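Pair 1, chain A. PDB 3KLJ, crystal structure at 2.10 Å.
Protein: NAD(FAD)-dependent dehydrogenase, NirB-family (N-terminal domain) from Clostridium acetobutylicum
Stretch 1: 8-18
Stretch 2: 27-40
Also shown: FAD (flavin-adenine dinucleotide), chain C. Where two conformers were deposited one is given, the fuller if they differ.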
# COMPACT_ATOMS: atom_id res chain seq x y z
N LYS A 8 31.54 -9.41 -6.85
CA LYS A 8 31.25 -8.07 -6.27
C LYS A 8 30.91 -8.12 -4.78
O LYS A 8 30.27 -9.08 -4.30
CB LYS A 8 30.11 -7.40 -7.06
CG LYS A 8 30.56 -6.77 -8.39
CD LYS A 8 29.53 -6.96 -9.53
CE LYS A 8 28.26 -6.12 -9.34
NZ LYS A 8 28.52 -4.67 -9.52
N SER A 9 31.36 -7.10 -4.05
CA SER A 9 31.12 -6.99 -2.61
C SER A 9 31.00 -5.52 -2.20
O SER A 9 31.77 -4.68 -2.67
CB SER A 9 32.24 -7.67 -1.82
OG SER A 9 33.37 -6.84 -1.71
N THR A 10 30.04 -5.23 -1.32
CA THR A 10 29.80 -3.87 -0.83
C THR A 10 29.61 -3.85 0.68
O THR A 10 29.50 -4.90 1.30
CB THR A 10 28.54 -3.23 -1.49
OG1 THR A 10 27.43 -4.13 -1.39
CG2 THR A 10 28.80 -2.91 -2.93
N LYS A 11 29.60 -2.65 1.27
CA LYS A 11 29.32 -2.48 2.69
C LYS A 11 27.82 -2.68 2.93
O LYS A 11 27.40 -3.61 3.63
CB LYS A 11 29.76 -1.09 3.18
CG LYS A 11 31.21 -0.97 3.68
CD LYS A 11 32.23 -1.06 2.57
CE LYS A 11 33.44 -0.17 2.84
NZ LYS A 11 34.01 -0.39 4.20
N ILE A 12 27.02 -1.80 2.33
CA ILE A 12 25.56 -1.85 2.46
C ILE A 12 24.91 -2.33 1.17
O ILE A 12 25.02 -1.69 0.12
CB ILE A 12 24.96 -0.47 2.85
CG1 ILE A 12 25.69 0.09 4.08
CG2 ILE A 12 23.45 -0.58 3.06
CD1 ILE A 12 24.98 1.22 4.74
N LEU A 13 24.26 -3.49 1.28
CA LEU A 13 23.48 -4.06 0.20
C LEU A 13 22.01 -3.79 0.46
O LEU A 13 21.48 -4.15 1.52
CB LEU A 13 23.68 -5.56 0.11
CG LEU A 13 23.85 -6.19 -1.28
CD1 LEU A 13 23.24 -7.59 -1.35
CD2 LEU A 13 23.34 -5.30 -2.41
N ILE A 14 21.36 -3.15 -0.51
CA ILE A 14 19.93 -2.86 -0.43
C ILE A 14 19.18 -3.71 -1.45
O ILE A 14 19.36 -3.56 -2.67
CB ILE A 14 19.66 -1.35 -0.61
CG1 ILE A 14 20.27 -0.57 0.55
CG2 ILE A 14 18.16 -1.07 -0.70
CD1 ILE A 14 20.24 0.92 0.35
N LEU A 15 18.34 -4.60 -0.93
CA LEU A 15 17.57 -5.54 -1.74
C LEU A 15 16.18 -4.96 -2.04
O LEU A 15 15.27 -5.02 -1.21
CB LEU A 15 17.48 -6.88 -1.01
CG LEU A 15 17.26 -8.17 -1.81
CD1 LEU A 15 17.57 -9.42 -0.95
CD2 LEU A 15 15.84 -8.22 -2.39
N GLY A 16 16.05 -4.40 -3.24
CA GLY A 16 14.84 -3.73 -3.70
C GLY A 16 15.04 -2.23 -3.77
O GLY A 16 15.52 -1.61 -2.81
N ALA A 17 14.67 -1.62 -4.89
CA ALA A 17 14.83 -0.18 -5.07
C ALA A 17 13.49 0.53 -5.31
O ALA A 17 13.23 1.09 -6.37
CB ALA A 17 15.84 0.11 -6.18
N GLY A 18 12.63 0.46 -4.31
CA GLY A 18 11.42 1.26 -4.27
C GLY A 18 11.65 2.37 -3.27
O GLY A 18 12.80 2.65 -2.90
N ALA A 27 19.58 7.66 3.63
CA ALA A 27 19.96 7.69 5.04
C ALA A 27 21.42 7.25 5.26
O ALA A 27 22.13 7.83 6.08
CB ALA A 27 19.01 6.84 5.87
N ALA A 28 21.85 6.24 4.51
CA ALA A 28 23.23 5.72 4.59
C ALA A 28 24.28 6.69 4.05
O ALA A 28 25.47 6.57 4.38
CB ALA A 28 23.32 4.38 3.86
N LEU A 29 23.85 7.64 3.21
CA LEU A 29 24.74 8.63 2.58
C LEU A 29 25.56 9.46 3.57
O LEU A 29 25.05 9.89 4.61
CB LEU A 29 23.95 9.59 1.68
CG LEU A 29 23.98 9.34 0.18
CD1 LEU A 29 22.97 10.23 -0.52
CD2 LEU A 29 25.39 9.59 -0.37
N GLY A 30 26.82 9.69 3.22
CA GLY A 30 27.74 10.43 4.07
C GLY A 30 28.26 9.60 5.23
O GLY A 30 29.44 9.70 5.59
N LYS A 31 27.39 8.77 5.80
CA LYS A 31 27.75 7.94 6.94
C LYS A 31 28.50 6.68 6.49
O LYS A 31 29.54 6.34 7.07
CB LYS A 31 26.51 7.59 7.77
CG LYS A 31 25.44 8.68 7.77
CD LYS A 31 24.46 8.54 8.92
CE LYS A 31 23.71 9.86 9.10
NZ LYS A 31 23.07 9.99 10.43
N CYS A 32 27.96 5.98 5.49
CA CYS A 32 28.67 4.87 4.86
C CYS A 32 29.05 5.23 3.44
O CYS A 32 28.38 6.03 2.79
CB CYS A 32 27.87 3.57 4.90
SG CYS A 32 28.66 2.26 5.88
N ASP A 33 30.15 4.65 2.96
CA ASP A 33 30.71 5.09 1.67
C ASP A 33 30.68 4.05 0.53
O ASP A 33 31.32 4.25 -0.51
CB ASP A 33 32.14 5.64 1.86
CG ASP A 33 33.15 4.57 2.26
OD1 ASP A 33 32.74 3.49 2.74
OD2 ASP A 33 34.37 4.80 2.08
N ASP A 34 29.95 2.96 0.74
CA ASP A 34 29.88 1.88 -0.24
C ASP A 34 28.49 1.24 -0.22
O ASP A 34 28.25 0.24 0.48
CB ASP A 34 30.98 0.85 0.06
CG ASP A 34 31.09 -0.23 -1.00
OD1 ASP A 34 30.43 -0.14 -2.06
OD2 ASP A 34 31.85 -1.19 -0.78
N ILE A 35 27.59 1.82 -1.01
CA ILE A 35 26.18 1.43 -1.05
C ILE A 35 25.78 0.89 -2.43
O ILE A 35 26.01 1.55 -3.47
CB ILE A 35 25.27 2.64 -0.72
CG1 ILE A 35 25.74 3.36 0.55
CG2 ILE A 35 23.80 2.21 -0.61
CD1 ILE A 35 25.38 4.85 0.56
N THR A 36 25.17 -0.29 -2.43
CA THR A 36 24.65 -0.91 -3.65
C THR A 36 23.18 -1.29 -3.50
O THR A 36 22.79 -1.90 -2.51
CB THR A 36 25.45 -2.18 -4.00
OG1 THR A 36 26.81 -1.82 -4.20
CG2 THR A 36 24.93 -2.85 -5.26
N MET A 37 22.39 -0.92 -4.50
CA MET A 37 20.98 -1.25 -4.55
C MET A 37 20.71 -2.23 -5.68
O MET A 37 21.13 -2.00 -6.82
CB MET A 37 20.15 0.00 -4.80
CG MET A 37 20.41 1.15 -3.85
SD MET A 37 19.29 2.52 -4.19
CE MET A 37 17.81 1.86 -3.42
N ILE A 38 19.99 -3.31 -5.36
CA ILE A 38 19.53 -4.27 -6.35
C ILE A 38 18.06 -3.99 -6.65
O ILE A 38 17.26 -3.89 -5.73
CB ILE A 38 19.67 -5.72 -5.82
CG1 ILE A 38 21.14 -6.03 -5.50
CG2 ILE A 38 19.11 -6.73 -6.82
CD1 ILE A 38 21.31 -7.16 -4.50
N ASN A 39 17.69 -3.86 -7.93
CA ASN A 39 16.26 -3.70 -8.27
C ASN A 39 15.80 -4.56 -9.44
O ASN A 39 16.43 -4.56 -10.50
CB ASN A 39 15.90 -2.24 -8.53
CG ASN A 39 14.39 -1.98 -8.44
OD1 ASN A 39 13.70 -2.38 -7.48
ND2 ASN A 39 13.87 -1.29 -9.44
N SER A 40 14.69 -5.26 -9.24
CA SER A 40 14.13 -6.17 -10.23
C SER A 40 13.57 -5.44 -11.46
O SER A 40 13.55 -6.00 -12.55
CB SER A 40 13.05 -7.06 -9.60
OG SER A 40 11.94 -6.28 -9.18
PA FAD C . 7.98 -1.23 -3.34
O1A FAD C . 7.13 -2.38 -3.80
O2A FAD C . 7.43 0.11 -3.76
O5B FAD C . 9.47 -1.41 -3.89
C5B FAD C . 10.15 -2.64 -3.75
C4B FAD C . 11.04 -2.86 -4.97
O4B FAD C . 11.83 -4.04 -4.78
C3B FAD C . 10.22 -3.08 -6.23
O3B FAD C . 10.68 -2.21 -7.25
C2B FAD C . 10.44 -4.53 -6.60
O2B FAD C . 10.50 -4.73 -8.00
C1B FAD C . 11.78 -4.83 -5.96
N9A FAD C . 11.98 -6.26 -5.64
C8A FAD C . 11.04 -7.17 -5.23
N7A FAD C . 11.65 -8.36 -5.05
C5A FAD C . 12.96 -8.23 -5.33
C6A FAD C . 14.02 -9.14 -5.31
N6A FAD C . 13.78 -10.45 -5.23
N1A FAD C . 15.29 -8.70 -5.66
C2A FAD C . 15.50 -7.38 -6.02
N3A FAD C . 14.44 -6.49 -6.05
C4A FAD C . 13.19 -6.91 -5.70
N1 FAD C . 0.47 4.00 -0.25
C2 FAD C . -0.04 5.05 0.48
O2 FAD C . 0.39 5.27 1.60
N3 FAD C . -1.00 5.88 -0.06
C4 FAD C . -1.48 5.65 -1.32
O4 FAD C . -2.35 6.41 -1.77
C4X FAD C . -0.98 4.58 -2.08
N5 FAD C . -1.44 4.33 -3.36
C5X FAD C . -0.94 3.28 -4.10
C6 FAD C . -1.41 3.03 -5.39
C7 FAD C . -0.88 1.96 -6.13
C7M FAD C . -1.38 1.69 -7.52
C8 FAD C . 0.09 1.13 -5.57
C8M FAD C . 0.67 -0.03 -6.34
C9 FAD C . 0.55 1.38 -4.28
C9A FAD C . 0.04 2.45 -3.54
N10 FAD C . 0.51 2.70 -2.26
C10 FAD C . 0.00 3.76 -1.53
C1' FAD C . 1.55 1.81 -1.65
C2' FAD C . 2.94 2.38 -1.75
O2' FAD C . 3.30 2.45 -3.11
C3' FAD C . 3.86 1.43 -1.00
O3' FAD C . 3.56 1.46 0.38
C4' FAD C . 5.34 1.77 -1.17
O4' FAD C . 5.69 1.80 -2.55
C5' FAD C . 6.16 0.69 -0.48
O5' FAD C . 7.51 0.92 -0.81
P FAD C . 8.56 -0.27 -0.68
O1P FAD C . 9.93 0.27 -1.04
O2P FAD C . 8.48 -0.92 0.67
O3P FAD C . 8.07 -1.38 -1.74
O HOH W 1 11.82 0.79 -8.79

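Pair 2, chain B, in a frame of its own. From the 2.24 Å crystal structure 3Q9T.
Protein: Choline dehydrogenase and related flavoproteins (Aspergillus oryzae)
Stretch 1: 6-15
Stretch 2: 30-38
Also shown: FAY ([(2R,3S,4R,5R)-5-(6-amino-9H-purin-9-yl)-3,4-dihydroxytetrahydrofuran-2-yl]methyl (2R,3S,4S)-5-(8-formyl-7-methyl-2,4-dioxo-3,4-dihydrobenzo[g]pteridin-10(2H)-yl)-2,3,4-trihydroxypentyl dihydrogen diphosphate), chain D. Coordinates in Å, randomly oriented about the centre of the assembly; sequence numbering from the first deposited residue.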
# COMPACT_ATOMS: atom_id res chain seq x y z
N HIS B 6 18.10 -33.96 24.14
CA HIS B 6 19.18 -33.94 23.15
C HIS B 6 18.81 -34.80 21.95
O HIS B 6 18.17 -35.84 22.09
CB HIS B 6 20.48 -34.47 23.77
CG HIS B 6 21.18 -33.49 24.66
ND1 HIS B 6 22.48 -33.09 24.45
CD2 HIS B 6 20.75 -32.83 25.77
CE1 HIS B 6 22.83 -32.21 25.38
NE2 HIS B 6 21.79 -32.04 26.19
N PHE B 7 19.22 -34.37 20.76
CA PHE B 7 19.03 -35.17 19.56
C PHE B 7 20.28 -35.00 18.74
O PHE B 7 20.95 -33.98 18.87
CB PHE B 7 17.82 -34.67 18.77
CG PHE B 7 16.53 -34.69 19.55
CD1 PHE B 7 15.62 -35.72 19.37
CD2 PHE B 7 16.22 -33.67 20.44
CE1 PHE B 7 14.42 -35.74 20.09
CE2 PHE B 7 15.03 -33.69 21.16
CZ PHE B 7 14.13 -34.73 20.98
N ASP B 8 20.63 -36.00 17.92
CA ASP B 8 21.74 -35.86 16.99
C ASP B 8 21.58 -34.62 16.10
O ASP B 8 22.53 -33.83 15.94
CB ASP B 8 21.89 -37.10 16.09
CG ASP B 8 22.70 -38.21 16.75
OD1 ASP B 8 23.21 -38.01 17.87
OD2 ASP B 8 22.84 -39.29 16.13
N PHE B 9 20.40 -34.46 15.52
CA PHE B 9 20.14 -33.34 14.62
C PHE B 9 18.83 -32.66 14.95
O PHE B 9 17.80 -33.32 15.14
CB PHE B 9 20.12 -33.79 13.16
CG PHE B 9 21.43 -34.32 12.68
CD1 PHE B 9 22.49 -33.47 12.44
CD2 PHE B 9 21.60 -35.68 12.47
CE1 PHE B 9 23.69 -33.97 11.99
CE2 PHE B 9 22.81 -36.19 12.03
CZ PHE B 9 23.86 -35.34 11.80
N VAL B 10 18.88 -31.33 15.00
CA VAL B 10 17.67 -30.54 15.21
C VAL B 10 17.38 -29.75 13.94
O VAL B 10 18.23 -29.00 13.47
CB VAL B 10 17.82 -29.58 16.40
CG1 VAL B 10 16.63 -28.65 16.50
CG2 VAL B 10 18.02 -30.36 17.72
N ILE B 11 16.20 -29.94 13.37
CA ILE B 11 15.75 -29.08 12.26
C ILE B 11 14.78 -28.02 12.80
O ILE B 11 13.76 -28.34 13.42
CB ILE B 11 15.10 -29.87 11.11
CG1 ILE B 11 16.16 -30.61 10.27
CG2 ILE B 11 14.32 -28.91 10.19
CD1 ILE B 11 16.79 -31.76 10.96
N VAL B 12 15.12 -26.76 12.56
CA VAL B 12 14.32 -25.64 13.04
C VAL B 12 13.46 -25.13 11.90
O VAL B 12 13.95 -24.39 11.04
CB VAL B 12 15.21 -24.50 13.56
CG1 VAL B 12 14.38 -23.35 14.08
CG2 VAL B 12 16.12 -25.03 14.66
N GLY B 13 12.18 -25.52 11.91
CA GLY B 13 11.28 -25.21 10.83
C GLY B 13 11.00 -26.46 10.00
O GLY B 13 11.83 -26.86 9.20
N GLY B 14 9.84 -27.08 10.22
CA GLY B 14 9.47 -28.28 9.48
C GLY B 14 8.84 -27.96 8.13
O GLY B 14 7.74 -28.42 7.83
N GLY B 15 9.55 -27.19 7.32
CA GLY B 15 9.03 -26.79 6.02
C GLY B 15 9.53 -27.65 4.87
O GLY B 15 9.85 -28.84 5.04
N ASN B 30 18.92 -45.32 13.47
CA ASN B 30 19.55 -45.05 14.75
C ASN B 30 19.84 -43.57 15.04
O ASN B 30 20.15 -43.20 16.18
CB ASN B 30 20.86 -45.82 14.86
CG ASN B 30 20.64 -47.31 14.74
OD1 ASN B 30 19.96 -47.93 15.56
ND2 ASN B 30 21.22 -47.90 13.70
N VAL B 31 19.76 -42.73 14.02
CA VAL B 31 20.05 -41.32 14.22
C VAL B 31 18.81 -40.63 14.76
O VAL B 31 17.72 -40.79 14.22
CB VAL B 31 20.56 -40.68 12.91
CG1 VAL B 31 20.64 -39.18 13.04
CG2 VAL B 31 21.92 -41.29 12.51
N THR B 32 18.95 -39.90 15.86
CA THR B 32 17.80 -39.16 16.42
C THR B 32 17.67 -37.78 15.81
O THR B 32 18.63 -37.01 15.77
CB THR B 32 17.91 -38.98 17.94
OG1 THR B 32 19.23 -38.54 18.28
CG2 THR B 32 17.58 -40.27 18.67
N VAL B 33 16.46 -37.47 15.35
CA VAL B 33 16.19 -36.19 14.70
C VAL B 33 14.99 -35.52 15.36
O VAL B 33 13.93 -36.14 15.56
CB VAL B 33 15.89 -36.39 13.17
CG1 VAL B 33 15.75 -35.04 12.44
CG2 VAL B 33 16.97 -37.24 12.51
N LEU B 34 15.16 -34.24 15.69
CA LEU B 34 14.05 -33.43 16.18
C LEU B 34 13.66 -32.40 15.14
O LEU B 34 14.52 -31.77 14.54
CB LEU B 34 14.43 -32.70 17.48
CG LEU B 34 13.51 -31.54 17.90
CD1 LEU B 34 12.20 -32.06 18.48
CD2 LEU B 34 14.21 -30.64 18.90
N ILE B 35 12.35 -32.24 14.92
CA ILE B 35 11.83 -31.12 14.14
C ILE B 35 10.94 -30.19 14.98
O ILE B 35 9.90 -30.61 15.48
CB ILE B 35 11.00 -31.59 12.93
CG1 ILE B 35 11.78 -32.61 12.10
CG2 ILE B 35 10.59 -30.40 12.07
CD1 ILE B 35 10.93 -33.37 11.10
N VAL B 36 11.33 -28.93 15.12
CA VAL B 36 10.45 -27.92 15.70
C VAL B 36 9.77 -27.11 14.60
O VAL B 36 10.37 -26.81 13.57
CB VAL B 36 11.16 -26.97 16.71
CG1 VAL B 36 11.66 -27.76 17.93
CG2 VAL B 36 12.30 -26.21 16.06
N GLU B 37 8.50 -26.78 14.82
CA GLU B 37 7.63 -26.22 13.79
C GLU B 37 6.53 -25.42 14.47
O GLU B 37 5.91 -25.90 15.42
CB GLU B 37 6.99 -27.34 12.98
CG GLU B 37 5.85 -26.90 12.10
CD GLU B 37 6.25 -25.77 11.15
OE1 GLU B 37 7.38 -25.81 10.62
OE2 GLU B 37 5.44 -24.85 10.95
N ALA B 38 6.31 -24.20 13.98
CA ALA B 38 5.28 -23.30 14.53
C ALA B 38 3.84 -23.77 14.28
O ALA B 38 2.97 -23.59 15.12
CB ALA B 38 5.48 -21.88 13.99
P FAY D . 11.27 -23.31 2.35
N1 FAY D . 6.99 -22.92 -5.94
C2 FAY D . 6.81 -23.83 -6.98
O2 FAY D . 7.75 -24.51 -7.37
N3 FAY D . 5.55 -24.32 -7.24
C4 FAY D . 4.46 -23.55 -6.92
O4 FAY D . 3.51 -23.54 -7.72
N5 FAY D . 3.56 -21.83 -5.53
C6 FAY D . 2.48 -20.57 -3.86
C7 FAY D . 2.47 -19.95 -2.63
C8 FAY D . 3.65 -19.91 -1.87
O8 FAY D . 4.50 -19.54 0.28
C9 FAY D . 4.78 -20.61 -2.31
PA FAY D . 9.02 -23.03 4.04
C1' FAY D . 7.29 -21.78 -3.30
C10 FAY D . 5.91 -22.27 -5.39
N10 FAY D . 6.00 -21.68 -4.13
N1A FAY D . 9.17 -20.79 14.75
O1A FAY D . 8.09 -21.88 4.25
C1B FAY D . 8.41 -22.68 9.91
O1P FAY D . 11.70 -24.64 2.93
C2' FAY D . 7.37 -23.11 -2.52
O2' FAY D . 6.13 -23.34 -1.95
C2A FAY D . 8.85 -22.09 14.39
O2A FAY D . 8.47 -24.13 3.19
C2B FAY D . 7.25 -22.39 8.98
O2B FAY D . 5.98 -22.61 9.58
O2P FAY D . 12.48 -22.45 2.03
C3' FAY D . 8.48 -23.39 -1.46
O3' FAY D . 8.05 -24.09 -0.29
N3A FAY D . 8.68 -22.43 13.06
C3B FAY D . 7.50 -23.38 7.86
O3B FAY D . 6.98 -24.63 8.25
O3P FAY D . 10.40 -22.50 3.43
C4' FAY D . 9.26 -22.19 -0.99
O4' FAY D . 9.67 -21.51 -2.18
C4A FAY D . 8.83 -21.48 12.10
C4B FAY D . 9.00 -23.52 7.84
O4B FAY D . 9.49 -22.96 9.05
C4X FAY D . 4.66 -22.51 -5.99
C5' FAY D . 10.46 -22.61 -0.11
O5' FAY D . 10.29 -23.45 1.04
C5A FAY D . 9.15 -20.17 12.44
C5B FAY D . 9.60 -22.82 6.63
O5B FAY D . 9.38 -23.64 5.51
C5X FAY D . 3.67 -21.07 -4.39
C6A FAY D . 9.32 -19.82 13.78
N6A FAY D . 9.53 -18.54 14.12
N7A FAY D . 9.24 -19.45 11.30
C7M FAY D . 1.24 -19.17 -2.23
C8A FAY D . 9.00 -20.26 10.25
C8M FAY D . 3.52 -19.60 -0.43
C9A FAY D . 4.83 -21.15 -3.59
N9A FAY D . 8.74 -21.51 10.73

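Two parallel strands, the first leading into a glycine-rich turn beside a dinucleotide: pair 1 and pair 2 superpose with an RMSD of 0.4 Å over 14 central residues. In both, the strand axes approach to 4.8 Å (pair 1) and 4.7 Å (pair 2), with 17° between their directions. The ladder of backbone hydrogen bonds is the same: Ile14(A) N to Thr36(A) O (2.8 Å) and Ile38(A) N to Ile14(A) O (2.8 Å) match Ile11(B) N to Leu34(B) O (2.7 Å) and Val36(B) N to Ile11(B) O (3.0 Å).

On the face carrying Ile12(A), Ile14(A), Ile35(A) and Met37(A), matched by Phe9(B), Ile11(B), Val33(B) and Ile35(B), the isoleucines Ile14(A) and Ile11(B) occupy nearly the same place, both m at chi1, but t and p at chi2. Ile14(A) CD1 lies 3.9 Å from Ile35(A) CG2; Ile11(B) CD1 lies 3.7 Å from Val33(B) CG1. Ile12(A) CD1 reaches Ala28(A) CB and Cys32(A) CB, both at 3.7 Å. The matching Phe9(B) meets Val31(B), the match of Asp33(A), at its ring edge, CD2 to CG1 3.7 Å. Past the end of the first strand, Ala17(A) CB lies 3.8 Å from Met37(A) CE. In pair 2 the matched Gly14(B) lets Ile35(B) CG2 approach its CA to 3.5 Å; an ideal CB there would be a tight 3.0 Å from that methyl.

On the other face, Leu13(A) CD2 packs on Ile38(A) CD1 at 3.5 Å. The shorter Val10(B) instead uses CG1 to meet Leu34(B) CD2 at 3.9 Å, while Val12(B) CG1 and Val36(B) CG2, matching Leu15(A) and Ile38(A), stand 4.1 Å apart. The Leu15(A) side chain comes no nearer than 5.0 Å to the second stretch, but its CD2 lies 3.4 Å from FAD N1A. Leu34(B) replaces Thr36(A) and also lays its CB over the face of the Phe7(B) ring, 3.5 Å from the centroid; Phe7(B) occupies the position of Thr10(A).

At the strand entrance, Lys11(A) N makes weak hydrogen bonds to Asp34(A) O (3.3 Å) and OD2 (3.4 Å). At the matching position Asp8(B) N donates to Thr32(B) OG1 (2.9 Å).

At the other end, Ala17(A) N donates to Asn39(A) OD1 (2.9 Å), and Gly14(B) N weakly to Glu37(B) OE1 (2.8 Å). The longer Glu37(B) accepts from both ribose hydroxyls, FAY O3B to OE1 and FAY O2B to OE2, each 2.7 Å. In pair 1 the ribose is shared: FAD O3B lies 3.0 Å from Asn39(A) OD1, and FAD O2B makes a very short 2.4 Å hydrogen bond to Ser40(A) OG. Gly16(A) and Gly13(B) are both required by backbone angles, and a CB on either would clash with the ribose O4B.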